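Local coordinates for protein beta-galactosidase (Bacillus circulans subsp. alkalophilus, PDB 3TTY) that hydrolyses terminal beta-D-galactosyl residues from beta-galactosides and binds galactose in the pocket of its TIM-barrel domain, at residues 7-11 against 379-384; 511-517 against 547-553. All coordinates share one frame. Numbering follows the deposited sequence.

The two contacts lie in series along the chain and neither nests in nor crosses the other. Contact 1 comes first. It brings the start of barrel strand 10-14 against helix 371-386, so the 367 residues between its segments form one long loop that holds the rest of the eight-stranded barrel. The chain then enters the trimerisation domain. Contact 2 closes a short loop there, with only 29 residues between segments 511-517 and 547-553, and four of its residues reach a second subunit. From centre to centre, contacts 1 and 2 are about 53 Å apart. The chain's centre lies between them. Contact 1 thus belongs to the closure of the barrel, contact 2 to a subunit interface.

Contact 1: 7-11 against 379-384; sequences PKIWY and LGKELQ
This contact lies where the TIM barrel closes: the first barrel strand begins against the helix that follows the eighth strand. Residues 7-9 are loop, extended at Lys8 and Ile9, and strand 10-14 starts at Trp10. Residues 379-384 are regular helix, with Leu383 N bonded to Leu379 O at 2.9 Å. CA atoms pair as Lys8 with Gln384 (7.2 Å), Ile9 with Leu383 (6.2 Å) and Tyr11 with Gly380 (6.7 Å). Lys8 (chi1 p, chi2 t, then m, m) folds back, so NZ donates to Ile9 O at 3.0 Å and forms a salt bridge with Asp38. Its CE packs 3.8 Å from Leu383 O and 3.9 Å from Gln384 CA. A water accepts from Lys8 NZ at 2.8 Å and donates to Gly380 O at 3.1 Å. Ile9 (m, t) sets CG2 4.1 Å from Leu383 CG. A second water accepts from Ile9 N (3.0 Å) and donates to Leu383 O (2.7 Å). Trp10 points away from the helix, and its backbone pairs with Val342 of the last barrel strand. Tyr11 (chi1 t) reaches the helix with its ring: CE1 is 3.6 Å from Leu379 CD1 and CD1 is 3.5 Å from Leu383 CD2. CE2 comes to 3.3 Å from Gly380 CA, where a CB would be tight. Tyr11 OH bonds to Cys376 O, one turn earlier.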
# COMPACT_ATOMS: atom_id res chain seq x y z
N PRO A 7 -14.86 -22.67 42.70
CA PRO A 7 -14.30 -21.63 43.57
C PRO A 7 -12.78 -21.49 43.52
O PRO A 7 -12.12 -21.48 44.55
CB PRO A 7 -14.75 -22.07 44.96
CG PRO A 7 -14.69 -23.58 44.88
CD PRO A 7 -14.98 -23.96 43.42
N LYS A 8 -12.24 -21.36 42.31
CA LYS A 8 -10.82 -21.06 42.14
C LYS A 8 -10.66 -20.25 40.86
O LYS A 8 -11.63 -19.96 40.17
CB LYS A 8 -9.97 -22.36 42.07
CG LYS A 8 -10.47 -23.41 41.06
CD LYS A 8 -9.61 -24.67 41.06
CE LYS A 8 -8.16 -24.39 40.59
NZ LYS A 8 -8.06 -24.17 39.11
N ILE A 9 -9.42 -19.88 40.56
CA ILE A 9 -9.10 -19.29 39.27
C ILE A 9 -9.15 -20.42 38.24
O ILE A 9 -8.27 -21.28 38.22
CB ILE A 9 -7.72 -18.64 39.30
CG1 ILE A 9 -7.72 -17.48 40.30
CG2 ILE A 9 -7.31 -18.17 37.91
CD1 ILE A 9 -6.37 -16.96 40.66
N TRP A 10 -10.19 -20.43 37.41
CA TRP A 10 -10.32 -21.47 36.39
C TRP A 10 -9.06 -21.60 35.53
O TRP A 10 -8.37 -20.62 35.25
CB TRP A 10 -11.53 -21.20 35.48
CG TRP A 10 -12.81 -20.95 36.22
CD1 TRP A 10 -13.00 -20.97 37.57
CD2 TRP A 10 -14.08 -20.65 35.64
NE1 TRP A 10 -14.31 -20.70 37.87
CE2 TRP A 10 -15.00 -20.50 36.70
CE3 TRP A 10 -14.54 -20.50 34.33
CZ2 TRP A 10 -16.34 -20.21 36.49
CZ3 TRP A 10 -15.87 -20.21 34.12
CH2 TRP A 10 -16.76 -20.06 35.20
N TYR A 11 -8.77 -22.82 35.10
CA TYR A 11 -7.57 -23.07 34.31
C TYR A 11 -7.86 -24.09 33.22
O TYR A 11 -8.22 -25.24 33.50
CB TYR A 11 -6.45 -23.56 35.22
CG TYR A 11 -5.09 -23.48 34.58
CD1 TYR A 11 -4.60 -22.28 34.07
CD2 TYR A 11 -4.29 -24.62 34.47
CE1 TYR A 11 -3.36 -22.21 33.48
CE2 TYR A 11 -3.06 -24.57 33.89
CZ TYR A 11 -2.59 -23.36 33.39
OH TYR A 11 -1.34 -23.32 32.81
N LEU A 379 2.05 -23.58 36.40
CA LEU A 379 1.05 -22.56 36.68
C LEU A 379 -0.22 -23.24 37.17
O LEU A 379 -0.84 -22.82 38.14
CB LEU A 379 0.73 -21.78 35.41
CG LEU A 379 0.26 -20.33 35.47
CD1 LEU A 379 -0.57 -20.05 34.21
CD2 LEU A 379 -0.53 -20.00 36.72
N GLY A 380 -0.61 -24.31 36.47
CA GLY A 380 -1.76 -25.10 36.88
C GLY A 380 -1.69 -25.46 38.35
O GLY A 380 -2.69 -25.36 39.08
N LYS A 381 -0.51 -25.87 38.81
CA LYS A 381 -0.33 -26.24 40.21
C LYS A 381 -0.54 -25.06 41.18
O LYS A 381 -1.27 -25.18 42.16
CB LYS A 381 1.04 -26.89 40.43
CG LYS A 381 1.24 -27.52 41.82
CD LYS A 381 2.43 -28.48 41.80
CE LYS A 381 2.70 -29.10 43.17
NZ LYS A 381 3.82 -30.10 43.10
N GLU A 382 0.11 -23.93 40.91
CA GLU A 382 -0.09 -22.72 41.72
C GLU A 382 -1.56 -22.31 41.79
O GLU A 382 -2.08 -22.00 42.86
CB GLU A 382 0.76 -21.57 41.17
CG GLU A 382 2.26 -21.84 41.23
CD GLU A 382 3.09 -20.76 40.57
OE1 GLU A 382 2.52 -19.93 39.83
OE2 GLU A 382 4.33 -20.74 40.79
N LEU A 383 -2.24 -22.31 40.65
CA LEU A 383 -3.65 -21.95 40.62
C LEU A 383 -4.46 -22.85 41.54
O LEU A 383 -5.37 -22.39 42.22
CB LEU A 383 -4.19 -21.97 39.20
CG LEU A 383 -4.12 -20.63 38.46
CD1 LEU A 383 -3.28 -19.60 39.21
CD2 LEU A 383 -3.60 -20.86 37.06
N GLN A 384 -4.14 -24.14 41.56
CA GLN A 384 -4.81 -25.05 42.49
C GLN A 384 -4.53 -24.65 43.93
O GLN A 384 -5.44 -24.61 44.75
CB GLN A 384 -4.38 -26.49 42.24
CG GLN A 384 -5.15 -27.15 41.12
CD GLN A 384 -4.51 -28.43 40.66
OE1 GLN A 384 -3.34 -28.68 40.94
NE2 GLN A 384 -5.26 -29.26 39.94
O HOH W 1 -5.68 -25.33 38.12
O HOH W 2 -6.99 -20.25 42.22

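Contact 2: 511-517 against 547-553; sequences GIWAEEI and CDVIHAE
Strands 512-517 and 547-552 form a two-stranded antiparallel sheet of the trimerisation domain, with a classic beta bulge. Their axes approach to 4.4 Å at 145°. Cys547 leads in. Asp548 pairs with Ile517, non-hydrogen-bonded, and its OD2 bonds to Tyr584. Val549 faces both Glu515 and Glu516: Val549 O accepts from Glu515 N (2.9 Å), and Val549 N donates to Glu516 O (2.8 Å). Glu515 is near-helical (-73/-53). Ile550 pairs with Ala514, CG2 to CB 3.7 Å. His551 pairs with Trp513 (N to O 2.6 Å, O to N 2.9 Å). Its ring (chi1 m) lies near parallel to the Trp513 six-membered ring but slid aside, and NE2 donates to Glu515 OE1 (2.7 Å). Ala552 pairs with Ile512. Glu553 N closes on Gly511 O (3.0 Å), just after helix 507-510. Ile512, Ala514 and Ile550 pack on Tyr584 of strand 580-585, while Trp513, Glu515 and Glu516 meet a second subunit, where Arg371 forms a salt bridge with Glu516.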
# COMPACT_ATOMS: atom_id res chain seq x y z
N GLY A 511 -10.91 26.83 32.83
CA GLY A 511 -10.47 28.20 33.07
C GLY A 511 -9.54 28.75 32.00
O GLY A 511 -8.76 29.67 32.25
N ILE A 512 -9.61 28.17 30.81
CA ILE A 512 -8.80 28.65 29.69
C ILE A 512 -9.63 28.65 28.43
O ILE A 512 -10.60 27.89 28.32
CB ILE A 512 -7.56 27.76 29.43
CG1 ILE A 512 -7.98 26.34 29.03
CG2 ILE A 512 -6.65 27.73 30.64
CD1 ILE A 512 -8.01 26.10 27.53
N TRP A 513 -9.24 29.50 27.49
CA TRP A 513 -9.84 29.53 26.17
C TRP A 513 -8.77 29.11 25.20
O TRP A 513 -7.74 29.76 25.10
CB TRP A 513 -10.30 30.95 25.81
CG TRP A 513 -10.58 31.10 24.35
CD1 TRP A 513 -11.22 30.21 23.55
CD2 TRP A 513 -10.22 32.21 23.52
NE1 TRP A 513 -11.29 30.70 22.26
CE2 TRP A 513 -10.68 31.92 22.22
CE3 TRP A 513 -9.56 33.42 23.74
CZ2 TRP A 513 -10.50 32.79 21.15
CZ3 TRP A 513 -9.38 34.28 22.69
CH2 TRP A 513 -9.85 33.96 21.40
N ALA A 514 -9.02 28.02 24.48
CA ALA A 514 -8.13 27.58 23.42
C ALA A 514 -8.53 28.24 22.08
O ALA A 514 -9.57 27.90 21.48
CB ALA A 514 -8.15 26.07 23.31
N GLU A 515 -7.69 29.16 21.61
CA GLU A 515 -7.97 29.92 20.39
C GLU A 515 -7.81 29.12 19.09
O GLU A 515 -8.71 29.10 18.26
CB GLU A 515 -7.09 31.16 20.32
CG GLU A 515 -7.17 31.90 19.00
CD GLU A 515 -6.33 33.17 19.01
OE1 GLU A 515 -6.10 33.71 20.11
OE2 GLU A 515 -5.90 33.62 17.93
N GLU A 516 -6.65 28.48 18.92
CA GLU A 516 -6.39 27.71 17.70
C GLU A 516 -5.42 26.57 18.01
O GLU A 516 -4.73 26.59 19.02
CB GLU A 516 -5.83 28.59 16.57
CG GLU A 516 -4.50 29.26 16.89
CD GLU A 516 -4.04 30.18 15.78
OE1 GLU A 516 -2.92 30.72 15.87
OE2 GLU A 516 -4.81 30.38 14.81
N ILE A 517 -5.37 25.58 17.13
CA ILE A 517 -4.49 24.45 17.37
C ILE A 517 -3.51 24.26 16.21
O ILE A 517 -3.89 24.36 15.04
CB ILE A 517 -5.29 23.15 17.68
CG1 ILE A 517 -4.41 22.14 18.42
CG2 ILE A 517 -5.91 22.57 16.39
CD1 ILE A 517 -5.17 20.92 18.95
N CYS A 547 -0.11 21.40 19.24
CA CYS A 547 0.07 22.46 20.22
C CYS A 547 -1.16 23.35 20.24
O CYS A 547 -1.44 24.04 19.26
CB CYS A 547 1.31 23.30 19.91
SG CYS A 547 2.90 22.43 20.11
N ASP A 548 -1.89 23.32 21.34
CA ASP A 548 -3.01 24.25 21.53
C ASP A 548 -2.48 25.63 21.90
O ASP A 548 -1.64 25.75 22.79
CB ASP A 548 -3.92 23.74 22.65
CG ASP A 548 -5.34 23.51 22.19
OD1 ASP A 548 -5.66 23.95 21.05
OD2 ASP A 548 -6.13 22.92 22.96
N VAL A 549 -2.96 26.67 21.23
CA VAL A 549 -2.59 28.04 21.62
C VAL A 549 -3.72 28.59 22.48
O VAL A 549 -4.81 28.81 21.97
CB VAL A 549 -2.39 28.94 20.39
CG1 VAL A 549 -2.05 30.37 20.80
CG2 VAL A 549 -1.31 28.36 19.50
N ILE A 550 -3.48 28.77 23.77
CA ILE A 550 -4.59 29.05 24.69
C ILE A 550 -4.45 30.34 25.49
O ILE A 550 -3.38 30.95 25.52
CB ILE A 550 -4.78 27.89 25.68
CG1 ILE A 550 -3.65 27.87 26.71
CG2 ILE A 550 -4.82 26.56 24.94
CD1 ILE A 550 -3.80 26.78 27.74
N HIS A 551 -5.54 30.77 26.13
CA HIS A 551 -5.50 31.95 26.99
C HIS A 551 -5.98 31.64 28.40
O HIS A 551 -7.08 31.11 28.59
CB HIS A 551 -6.34 33.09 26.42
CG HIS A 551 -5.99 33.45 25.02
ND1 HIS A 551 -5.10 34.46 24.71
CD2 HIS A 551 -6.41 32.94 23.83
CE1 HIS A 551 -5.00 34.56 23.39
NE2 HIS A 551 -5.78 33.65 22.84
N ALA A 552 -5.17 31.98 29.39
CA ALA A 552 -5.58 31.81 30.78
C ALA A 552 -6.65 32.85 31.12
O ALA A 552 -6.44 34.04 30.94
CB ALA A 552 -4.40 31.94 31.72
N GLU A 553 -7.79 32.38 31.59
CA GLU A 553 -8.88 33.25 31.98
C GLU A 553 -8.98 33.28 33.50
O GLU A 553 -8.75 34.31 34.12
CB GLU A 553 -10.20 32.81 31.33
CG GLU A 553 -10.15 32.90 29.80
CD GLU A 553 -11.46 32.57 29.11
OE1 GLU A 553 -12.03 31.48 29.35
OE2 GLU A 553 -11.92 33.41 28.31